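Local structure of YaeO (Vibrio cholerae serotype O1, 6JIE) at residues L18-T23 / G32-T37. The protein is a structural homologue of the RNA chaperone Hfq that inhibits Rho-dependent transcription termination, by dissociating the Rho hexamer. Residues are numbered along the deposited sequence; the frame is centred on the assembly and turned at random.
Sequences LPVKLT and GVAADT
Val20 and Gly32 pair through their backbones: Val20 N donates to Gly32 O at 2.8 Å, and Gly32 N returns the bond to Val20 O at 3.0 Å. The next rung is Ala34 N to Leu18 O, also 3.0 Å; its hydrogen points almost straight at the oxygen, though the donor sits 31° out of the carbonyl plane. Between these rungs Pro19, which has no N-H to offer, forms a non-hydrogen-bonded antiparallel pair with Val33, and its CA makes a CA-H...O contact with Gly32 O at 3.3 Å. Gly32 O thus takes a hydrogen bond from Val20 N and a weaker CA-H contact from Pro19.

Val20 runs outward from CB to two methyls: CG1 lies anti to the carbonyl carbon (chi1 -66°), while CG2 sits between N and that carbon. CG1 stays farther off, 4.9 Å from Ala34 CB. CG2 does the touching, reaching Ala34 CB at 4.2 Å and passing Gly32 O at 4.0 Å. Ala34 CB in turn lies 3.6 Å from Leu18 O. Met66 and Leu49 close around Val20, Ala13 and Cys14 of helix 9-15 around Ala34.

The chain turns a corner at Gly32 and passes from one sheet to the other, consistent with the Hfq-like (Sm-type) barrel. Three near-straight backbone hydrogen bonds are the main hold on this buried junction; the methyl contact between Val20 and Ala34 is slight.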
loop_
_atom_site.group_PDB
_atom_site.type_symbol
_atom_site.label_atom_id
_atom_site.label_comp_id
_atom_site.label_asym_id
_atom_site.label_seq_id
_atom_site.Cartn_x
_atom_site.Cartn_y
_atom_site.Cartn_z
ATOM N N LEU A 18 6.661 -0.647 -2.599
ATOM C CA LEU A 18 6.315 0.720 -2.248
ATOM C C LEU A 18 4.952 1.093 -2.816
ATOM O O LEU A 18 4.633 0.719 -3.943
ATOM C CB LEU A 18 7.360 1.686 -2.791
ATOM C CG LEU A 18 8.759 1.584 -2.185
ATOM C CD1 LEU A 18 9.635 2.702 -2.741
ATOM C CD2 LEU A 18 8.693 1.662 -0.667
ATOM N N PRO A 19 4.156 1.872 -2.077
ATOM C CA PRO A 19 2.944 2.455 -2.662
ATOM C C PRO A 19 3.326 3.552 -3.642
ATOM O O PRO A 19 4.083 4.462 -3.295
ATOM C CB PRO A 19 2.200 3.019 -1.449
ATOM C CG PRO A 19 3.292 3.335 -0.461
ATOM C CD PRO A 19 4.338 2.259 -0.670
ATOM N N VAL A 20 2.806 3.461 -4.871
ATOM C CA VAL A 20 3.181 4.397 -5.927
ATOM C C VAL A 20 1.976 4.781 -6.767
ATOM O O VAL A 20 1.006 4.032 -6.888
ATOM C CB VAL A 20 4.279 3.849 -6.864
ATOM C CG1 VAL A 20 5.596 3.664 -6.088
ATOM C CG2 VAL A 20 3.860 2.552 -7.516
ATOM N N LYS A 21 2.067 5.976 -7.342
ATOM C CA LYS A 21 1.158 6.477 -8.363
ATOM C C LYS A 21 1.912 6.467 -9.685
ATOM O O LYS A 21 2.953 7.129 -9.822
ATOM C CB LYS A 21 0.674 7.885 -8.014
ATOM C CG LYS A 21 -0.081 8.593 -9.144
ATOM C CD LYS A 21 -0.298 10.057 -8.761
ATOM C CE LYS A 21 -0.726 10.918 -9.931
ATOM N NZ LYS A 21 -0.621 12.373 -9.574
ATOM N N LEU A 22 1.379 5.742 -10.661
ATOM C CA LEU A 22 2.003 5.643 -11.973
ATOM C C LEU A 22 1.178 6.424 -12.977
ATOM O O LEU A 22 -0.046 6.270 -13.037
ATOM C CB LEU A 22 2.117 4.192 -12.434
ATOM C CG LEU A 22 2.818 3.242 -11.471
ATOM C CD1 LEU A 22 2.891 1.886 -12.138
ATOM C CD2 LEU A 22 4.193 3.744 -11.137
ATOM N N THR A 23 1.840 7.273 -13.746
ATOM C CA THR A 23 1.192 7.993 -14.831
ATOM C C THR A 23 1.762 7.492 -16.150
ATOM O O THR A 23 2.981 7.465 -16.327
ATOM C CB THR A 23 1.395 9.505 -14.695
ATOM O OG1 THR A 23 0.992 9.943 -13.386
ATOM C CG2 THR A 23 0.552 10.242 -15.734
ATOM N N GLY A 32 -1.270 2.156 -6.579
ATOM C CA GLY A 32 -1.300 0.883 -5.880
ATOM C C GLY A 32 0.050 0.564 -5.277
ATOM O O GLY A 32 0.865 1.457 -5.057
ATOM N N VAL A 33 0.271 -0.725 -5.036
ATOM C CA VAL A 33 1.510 -1.222 -4.460
ATOM C C VAL A 33 2.339 -1.857 -5.568
ATOM O O VAL A 33 1.847 -2.720 -6.311
ATOM C CB VAL A 33 1.227 -2.224 -3.330
ATOM C CG1 VAL A 33 2.544 -2.782 -2.758
ATOM C CG2 VAL A 33 0.379 -1.548 -2.253
ATOM N N ALA A 34 3.588 -1.419 -5.691
ATOM C CA ALA A 34 4.500 -1.987 -6.679
ATOM C C ALA A 34 4.838 -3.421 -6.299
ATOM O O ALA A 34 5.464 -3.660 -5.263
ATOM C CB ALA A 34 5.773 -1.150 -6.757
ATOM N N ALA A 35 4.430 -4.374 -7.132
ATOM C CA ALA A 35 4.508 -5.785 -6.784
ATOM C C ALA A 35 5.740 -6.469 -7.357
ATOM O O ALA A 35 6.494 -7.114 -6.619
ATOM C CB ALA A 35 3.241 -6.505 -7.256
ATOM N N ASP A 36 5.955 -6.351 -8.662
ATOM C CA ASP A 36 7.026 -7.097 -9.301
ATOM C C ASP A 36 7.206 -6.548 -10.706
ATOM O O ASP A 36 6.353 -5.820 -11.229
ATOM C CB ASP A 36 6.717 -8.599 -9.335
ATOM C CG ASP A 36 7.965 -9.457 -9.500
ATOM O OD1 ASP A 36 9.079 -8.907 -9.648
ATOM O OD2 ASP A 36 7.830 -10.695 -9.478
ATOM N N THR A 37 8.341 -6.878 -11.296
ATOM C CA THR A 37 8.551 -6.661 -12.714
ATOM C C THR A 37 8.420 -8.006 -13.408
ATOM O O THR A 37 8.909 -9.024 -12.910
ATOM C CB THR A 37 9.921 -6.044 -12.991
ATOM O OG1 THR A 37 10.923 -6.804 -12.310
ATOM C CG2 THR A 37 9.970 -4.602 -12.494
#